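PDB 4ZQX: polyhedrin from Uranotaenia sapphirina cypovirus, which forms the crystalline protein matrix of the viral polyhedra, which encase and protect the virus particles, and binds ATP in these crystals. Local coordinates for residues K100-Y105 with V172-I177; L29-E34 with G53-S58. One frame throughout, in Å; residues are numbered along the deposited sequence.

Contact 1 (K100-Y105 with V172-I177)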
ATOM      1  N   LYS A 100      -0.447 -16.565  19.555  1.00 36.30           N
ATOM      2  CA  LYS A 100      -0.722 -17.968  19.805  1.00 36.47           C
ATOM      3  C   LYS A 100      -1.663 -18.519  18.761  1.00 34.51           C
ATOM      4  O   LYS A 100      -1.561 -19.679  18.377  1.00 35.03           O
ATOM      5  CB  LYS A 100      -1.430 -18.142  21.142  1.00 43.02           C
ATOM      6  CG  LYS A 100      -0.557 -18.085  22.355  1.00 51.43           C
ATOM      7  CD  LYS A 100      -1.320 -18.654  23.549  1.00 56.85           C
ATOM      8  CE  LYS A 100      -1.155 -20.178  23.667  1.00 60.00           C
ATOM      9  NZ  LYS A 100       0.262 -20.596  23.967  1.00 61.04           N
ATOM     10  N   LYS A 101      -2.608 -17.681  18.340  1.00 32.76           N
ATOM     11  CA  LYS A 101      -3.707 -18.098  17.487  1.00 34.11           C
ATOM     12  C   LYS A 101      -4.057 -16.976  16.516  1.00 32.64           C
ATOM     13  O   LYS A 101      -3.991 -15.801  16.875  1.00 32.81           O
ATOM     14  CB  LYS A 101      -4.923 -18.404  18.366  1.00 37.74           C
ATOM     15  CG  LYS A 101      -6.199 -18.690  17.592  1.00 41.12           C
ATOM     16  CD  LYS A 101      -7.316 -19.274  18.483  1.00 41.31           C
ATOM     17  CE  LYS A 101      -7.923 -18.226  19.402  1.00 41.47           C
ATOM     18  NZ  LYS A 101      -9.149 -18.727  20.111  1.00 39.62           N
ATOM     19  N   LEU A 102      -4.439 -17.350  15.295  1.00 32.02           N
ATOM     20  CA  LEU A 102      -5.005 -16.411  14.329  1.00 31.14           C
ATOM     21  C   LEU A 102      -6.392 -16.869  13.932  1.00 30.16           C
ATOM     22  O   LEU A 102      -6.616 -18.067  13.729  1.00 31.10           O
ATOM     23  CB  LEU A 102      -4.144 -16.321  13.079  1.00 31.60           C
ATOM     24  CG  LEU A 102      -2.718 -15.820  13.243  1.00 32.32           C
ATOM     25  CD1 LEU A 102      -1.938 -15.971  11.949  1.00 33.63           C
ATOM     26  CD2 LEU A 102      -2.743 -14.385  13.674  1.00 35.65           C
ATOM     27  N   SER A 103      -7.315 -15.912  13.853  1.00 29.15           N
ATOM     28  CA  SER A 103      -8.685 -16.139  13.432  1.00 30.67           C
ATOM     29  C   SER A 103      -8.966 -15.255  12.235  1.00 30.27           C
ATOM     30  O   SER A 103      -8.670 -14.065  12.268  1.00 31.69           O
ATOM     31  CB  SER A 103      -9.642 -15.748  14.556  1.00 33.68           C
ATOM     32  OG  SER A 103      -9.350 -16.465  15.730  1.00 34.88           O
ATOM     33  N   PHE A 104      -9.567 -15.840  11.204  1.00 29.72           N
ATOM     34  CA  PHE A 104      -9.885 -15.147   9.966  1.00 30.34           C
ATOM     35  C   PHE A 104     -11.395 -15.161   9.790  1.00 30.07           C
ATOM     36  O   PHE A 104     -11.976 -16.221   9.618  1.00 31.16           O
ATOM     37  CB  PHE A 104      -9.233 -15.849   8.764  1.00 32.21           C
ATOM     38  CG  PHE A 104      -7.737 -15.851   8.802  1.00 31.61           C
ATOM     39  CD1 PHE A 104      -7.050 -16.786   9.554  1.00 30.42           C
ATOM     40  CD2 PHE A 104      -7.015 -14.913   8.092  1.00 31.20           C
ATOM     41  CE1 PHE A 104      -5.679 -16.777   9.596  1.00 31.83           C
ATOM     42  CE2 PHE A 104      -5.652 -14.906   8.136  1.00 32.24           C
ATOM     43  CZ  PHE A 104      -4.983 -15.840   8.894  1.00 31.22           C
ATOM     44  N   TYR A 105     -12.014 -13.983   9.826  1.00 28.44           N
ATOM     45  CA  TYR A 105     -13.460 -13.844   9.693  1.00 29.25           C
ATOM     46  C   TYR A 105     -13.796 -13.219   8.342  1.00 30.26           C
ATOM     47  O   TYR A 105     -13.343 -12.123   8.052  1.00 31.29           O
ATOM     48  CB  TYR A 105     -13.995 -12.981  10.838  1.00 31.69           C
ATOM     49  CG  TYR A 105     -13.903 -13.692  12.167  1.00 30.90           C
ATOM     50  CD1 TYR A 105     -14.819 -14.678  12.500  1.00 31.66           C
ATOM     51  CD2 TYR A 105     -12.887 -13.408  13.071  1.00 30.91           C
ATOM     52  CE1 TYR A 105     -14.739 -15.361  13.697  1.00 31.40           C
ATOM     53  CE2 TYR A 105     -12.816 -14.069  14.286  1.00 32.35           C
ATOM     54  CZ  TYR A 105     -13.744 -15.057  14.586  1.00 31.18           C
ATOM     55  OH  TYR A 105     -13.711 -15.761  15.780  1.00 32.16           O
ATOM     56  N   VAL A 172       5.344 -15.136  11.624  1.00 31.19           N
ATOM     57  CA  VAL A 172       4.858 -15.403  10.277  1.00 31.26           C
ATOM     58  C   VAL A 172       4.401 -14.094   9.641  1.00 32.03           C
ATOM     59  O   VAL A 172       4.240 -13.086  10.336  1.00 31.94           O
ATOM     60  CB  VAL A 172       3.677 -16.400  10.309  1.00 31.92           C
ATOM     61  CG1 VAL A 172       4.129 -17.711  10.914  1.00 30.99           C
ATOM     62  CG2 VAL A 172       2.507 -15.815  11.082  1.00 32.46           C
ATOM     63  N   SER A 173       4.206 -14.126   8.320  1.00 31.85           N
ATOM     64  CA  SER A 173       3.540 -13.050   7.581  1.00 30.79           C
ATOM     65  C   SER A 173       2.308 -13.652   6.905  1.00 29.31           C
ATOM     66  O   SER A 173       2.170 -14.875   6.851  1.00 30.19           O
ATOM     67  CB  SER A 173       4.478 -12.426   6.554  1.00 31.79           C
ATOM     68  OG  SER A 173       4.976 -13.401   5.652  1.00 33.34           O
ATOM     69  N   ILE A 174       1.405 -12.805   6.420  1.00 30.15           N
ATOM     70  CA  ILE A 174       0.108 -13.276   5.944  1.00 28.64           C
ATOM     71  C   ILE A 174      -0.248 -12.706   4.589  1.00 28.06           C
ATOM     72  O   ILE A 174      -0.079 -11.506   4.341  1.00 29.95           O
ATOM     73  CB  ILE A 174      -1.027 -12.864   6.919  1.00 32.75           C
ATOM     74  CG1 ILE A 174      -0.809 -13.474   8.302  1.00 35.69           C
ATOM     75  CG2 ILE A 174      -2.374 -13.293   6.374  1.00 34.71           C
ATOM     76  CD1 ILE A 174      -1.842 -13.006   9.331  1.00 38.23           C
ATOM     77  N   ALA A 175      -0.755 -13.567   3.716  1.00 29.71           N
ATOM     78  CA  ALA A 175      -1.363 -13.123   2.462  1.00 29.50           C
ATOM     79  C   ALA A 175      -2.708 -13.809   2.273  1.00 29.77           C
ATOM     80  O   ALA A 175      -2.773 -15.027   2.134  1.00 32.28           O
ATOM     81  CB  ALA A 175      -0.461 -13.427   1.290  1.00 29.87           C
ATOM     82  N   VAL A 176      -3.761 -13.005   2.279  1.00 29.02           N
ATOM     83  CA  VAL A 176      -5.122 -13.484   2.105  1.00 29.36           C
ATOM     84  C   VAL A 176      -5.663 -12.859   0.830  1.00 28.96           C
ATOM     85  O   VAL A 176      -5.592 -11.641   0.652  1.00 30.48           O
ATOM     86  CB  VAL A 176      -6.012 -13.073   3.299  1.00 31.49           C
ATOM     87  CG1 VAL A 176      -7.440 -13.597   3.133  1.00 31.12           C
ATOM     88  CG2 VAL A 176      -5.435 -13.601   4.562  1.00 32.43           C
ATOM     89  N   ILE A 177      -6.170 -13.700  -0.063  1.00 29.26           N
ATOM     90  CA  ILE A 177      -6.782 -13.245  -1.298  1.00 30.09           C
ATOM     91  C   ILE A 177      -8.218 -13.739  -1.310  1.00 29.24           C
ATOM     92  O   ILE A 177      -8.435 -14.944  -1.245  1.00 29.69           O
ATOM     93  CB  ILE A 177      -6.040 -13.817  -2.519  1.00 30.76           C
ATOM     94  CG1 ILE A 177      -4.577 -13.376  -2.488  1.00 32.27           C
ATOM     95  CG2 ILE A 177      -6.687 -13.326  -3.826  1.00 31.84           C
ATOM     96  CD1 ILE A 177      -3.689 -14.057  -3.502  1.00 33.31           C
TER
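L102 and F104 on one strand meet I174 and V176 on another across the interior between two β-sheets. The strand segments 101-105 and 173-177 run nearly parallel, 18° apart, with axes 11.1 Å from each other at closest approach, so side chains alone bridge the gap. The tight part lies around F104. Its CE2 atom is 3.8 Å from V176 CG2, the methyl that stands beside the valine's own backbone N, and it meets I174 CG2 near the ring plane, at the edge, at 4.1 Å. With CG anti to the carbonyl carbon (chi1 -63°), the outer corner of the ring sits between these two methyls; phenylalanine suits the place because its rigid apolar ring carries CE2 well out from the strand into the gap. Beside it the branched chains of L102 and I174 meet tip to tip, with their CD1 atoms 4.0 Å apart. Toward the start of both segments the contact slackens: V172 CG2 stays 4.5 Å from L102 CD1, and K100 and K101, paired with E34 in a classic β-bulge, lie at the more exposed end, where long charged chains can reach water. With no hydrogen bond crossing the gap, the two faces are held by dispersion and the exclusion of water.

Contact 2 (L29-E34 with G53-S58)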
ATOM      1  N   LEU A  29     -13.199  -8.660   5.578  1.00 28.89           N
ATOM      2  CA  LEU A  29     -12.214  -9.545   6.206  1.00 27.78           C
ATOM      3  C   LEU A  29     -11.735  -8.916   7.520  1.00 29.17           C
ATOM      4  O   LEU A  29     -11.263  -7.782   7.539  1.00 29.60           O
ATOM      5  CB  LEU A  29     -11.012  -9.754   5.274  1.00 30.32           C
ATOM      6  CG  LEU A  29      -9.769 -10.448   5.848  1.00 31.01           C
ATOM      7  CD1 LEU A  29     -10.048 -11.891   6.217  1.00 32.56           C
ATOM      8  CD2 LEU A  29      -8.609 -10.363   4.860  1.00 32.86           C
ATOM      9  N   VAL A  30     -11.890  -9.643   8.616  1.00 28.47           N
ATOM     10  CA  VAL A  30     -11.261  -9.270   9.873  1.00 30.34           C
ATOM     11  C   VAL A  30     -10.338 -10.377  10.316  1.00 28.94           C
ATOM     12  O   VAL A  30     -10.745 -11.517  10.483  1.00 30.83           O
ATOM     13  CB  VAL A  30     -12.279  -9.005  10.986  1.00 31.58           C
ATOM     14  CG1 VAL A  30     -11.559  -8.694  12.310  1.00 32.20           C
ATOM     15  CG2 VAL A  30     -13.180  -7.849  10.603  1.00 31.68           C
ATOM     16  N   ILE A  31      -9.076 -10.022  10.492  1.00 28.88           N
ATOM     17  CA  ILE A  31      -8.096 -10.943  11.034  1.00 29.95           C
ATOM     18  C   ILE A  31      -7.831 -10.565  12.467  1.00 30.16           C
ATOM     19  O   ILE A  31      -7.588  -9.400  12.757  1.00 32.76           O
ATOM     20  CB  ILE A  31      -6.797 -10.866  10.231  1.00 31.86           C
ATOM     21  CG1 ILE A  31      -7.101 -11.217   8.773  1.00 32.82           C
ATOM     22  CG2 ILE A  31      -5.737 -11.802  10.828  1.00 33.92           C
ATOM     23  CD1 ILE A  31      -5.964 -11.030   7.839  1.00 36.34           C
ATOM     24  N   VAL A  32      -7.916 -11.547  13.364  1.00 29.91           N
ATOM     25  CA  VAL A  32      -7.625 -11.319  14.771  1.00 29.67           C
ATOM     26  C   VAL A  32      -6.452 -12.173  15.220  1.00 30.21           C
ATOM     27  O   VAL A  32      -6.487 -13.414  15.099  1.00 31.73           O
ATOM     28  CB  VAL A  32      -8.831 -11.692  15.658  1.00 31.62           C
ATOM     29  CG1 VAL A  32      -8.537 -11.410  17.148  1.00 33.21           C
ATOM     30  CG2 VAL A  32     -10.091 -10.970  15.184  1.00 33.30           C
ATOM     31  N   ALA A  33      -5.433 -11.507  15.756  1.00 29.83           N
ATOM     32  CA  ALA A  33      -4.304 -12.171  16.397  1.00 30.14           C
ATOM     33  C   ALA A  33      -4.497 -12.111  17.908  1.00 30.54           C
ATOM     34  O   ALA A  33      -4.766 -11.053  18.448  1.00 31.30           O
ATOM     35  CB  ALA A  33      -2.987 -11.475  16.011  1.00 31.39           C
ATOM     36  N   GLU A  34      -4.365 -13.249  18.577  1.00 29.25           N
ATOM     37  CA  GLU A  34      -4.475 -13.314  20.034  1.00 30.78           C
ATOM     38  C   GLU A  34      -3.118 -13.756  20.592  1.00 30.86           C
ATOM     39  O   GLU A  34      -2.497 -14.684  20.077  1.00 32.03           O
ATOM     40  CB  GLU A  34      -5.603 -14.270  20.466  1.00 35.33           C
ATOM     41  CG  GLU A  34      -5.846 -14.279  21.995  1.00 40.24           C
ATOM     42  CD  GLU A  34      -7.082 -15.068  22.456  1.00 44.16           C
ATOM     43  OE1 GLU A  34      -7.044 -15.589  23.595  1.00 47.77           O
ATOM     44  OE2 GLU A  34      -8.094 -15.153  21.718  1.00 44.33           O
ATOM     45  N   GLY A  53      -5.517  -9.019   1.785  1.00 30.21           N
ATOM     46  CA  GLY A  53      -5.134  -8.825   3.170  1.00 31.22           C
ATOM     47  C   GLY A  53      -3.684  -9.228   3.340  1.00 30.50           C
ATOM     48  O   GLY A  53      -3.371 -10.411   3.401  1.00 34.52           O
ATOM     49  N   VAL A  54      -2.799  -8.239   3.365  1.00 29.60           N
ATOM     50  CA  VAL A  54      -1.357  -8.482   3.342  1.00 30.69           C
ATOM     51  C   VAL A  54      -0.767  -7.867   4.583  1.00 30.45           C
ATOM     52  O   VAL A  54      -0.867  -6.654   4.774  1.00 31.31           O
ATOM     53  CB  VAL A  54      -0.701  -7.838   2.094  1.00 31.47           C
ATOM     54  CG1 VAL A  54       0.816  -8.073   2.097  1.00 34.53           C
ATOM     55  CG2 VAL A  54      -1.362  -8.377   0.822  1.00 32.83           C
ATOM     56  N   ILE A  55      -0.161  -8.711   5.423  1.00 30.64           N
ATOM     57  CA  ILE A  55       0.376  -8.288   6.708  1.00 30.97           C
ATOM     58  C   ILE A  55       1.826  -8.745   6.854  1.00 30.64           C
ATOM     59  O   ILE A  55       2.132  -9.932   6.723  1.00 31.88           O
ATOM     60  CB  ILE A  55      -0.460  -8.854   7.883  1.00 32.26           C
ATOM     61  CG1 ILE A  55      -1.937  -8.468   7.725  1.00 34.40           C
ATOM     62  CG2 ILE A  55       0.081  -8.331   9.217  1.00 32.86           C
ATOM     63  CD1 ILE A  55      -2.869  -9.034   8.790  1.00 35.55           C
ATOM     64  N   LYS A  56       2.710  -7.789   7.134  1.00 30.22           N
ATOM     65  CA  LYS A  56       4.116  -8.069   7.378  1.00 31.54           C
ATOM     66  C   LYS A  56       4.296  -8.739   8.733  1.00 31.16           C
ATOM     67  O   LYS A  56       3.494  -8.558   9.657  1.00 30.80           O
ATOM     68  CB  LYS A  56       4.905  -6.758   7.365  1.00 33.04           C
ATOM     69  CG  LYS A  56       4.853  -6.039   6.022  1.00 35.97           C
ATOM     70  CD  LYS A  56       5.333  -4.595   6.084  1.00 39.29           C
ATOM     71  CE  LYS A  56       6.800  -4.476   6.406  1.00 41.94           C
ATOM     72  NZ  LYS A  56       7.272  -3.062   6.314  1.00 44.89           N
ATOM     73  N   SER A  57       5.372  -9.490   8.882  1.00 31.70           N
ATOM     74  CA  SER A  57       5.633 -10.128  10.164  1.00 31.42           C
ATOM     75  C   SER A  57       5.799  -9.097  11.297  1.00 30.59           C
ATOM     76  O   SER A  57       5.415  -9.354  12.434  1.00 31.08           O
ATOM     77  CB  SER A  57       6.871 -11.009  10.055  1.00 33.51           C
ATOM     78  OG  SER A  57       7.995 -10.232   9.697  1.00 35.38           O
ATOM     79  N   SER A  58       6.361  -7.932  10.991  1.00 31.58           N
ATOM     80  CA  SER A  58       6.536  -6.876  12.006  1.00 33.39           C
ATOM     81  C   SER A  58       5.196  -6.299  12.504  1.00 33.55           C
ATOM     82  O   SER A  58       5.085  -5.849  13.645  1.00 37.15           O
ATOM     83  CB  SER A  58       7.441  -5.741  11.481  1.00 34.77           C
ATOM     84  OG  SER A  58       6.868  -5.078  10.367  1.00 36.07           O
TER
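L29 and I31 face G53 and I55 in a buried, wholly apolar contact between two sheets, joining a strand from the interior of the larger one to an edge strand, within this chain, of the three-stranded one. At one end the leucine lies against backbone: L29 CD2 is 4.2 Å from G53 CA, brought there by a first torsion that sets CG anti to the leucine's N (chi1 170°). Glycine suits this point because, having no side chain, it offers its α-carbon directly, and the two CA atoms come within 7.7 Å. Further along, I31 and I55 reach toward each other tip to tip, CD1 to CD1 at 3.8 Å, each extended by a nearly straight chi2. The two sheets face each other as the layers of a β-sandwich, and these side chains belong to its core, where F43 and F45 of strand 40-47 add aromatic bulk around I55 and F104 adjoins I31. Isoleucine fits both positions, being β-branched as strands commonly accept and long enough to meet a partner halfway. V30 and V54 belong to the outer faces, packing on Y133 of the third subunit and T203 of the second. Past the strand, K56 NZ makes salt bridges to E72 and to E206 of the second subunit.

In the fold
From the N terminus, the chain lays down strand 27-34, returns along 40-47 in the same sheet, then crosses to the other sheet as strand 50-55; contact 2 closes this short loop. Contact 1 opens only later, at strand 101-107, and closes a longer excursion, through strands 116-120, 150-152 and 160-166, when 173-179 arrives. The two loops therefore follow in series, neither nested nor crossed. In space they are adjacent, with centres about 5 Å apart. Segments 29-34 and 100-105 are antiparallel neighbours in the larger sheet, linked by backbone bonds such as V32 N to S103 O (2.8 Å). Strands 50-55 and 173-179 are likewise neighbours in the smaller, whose outer side meets the second subunit.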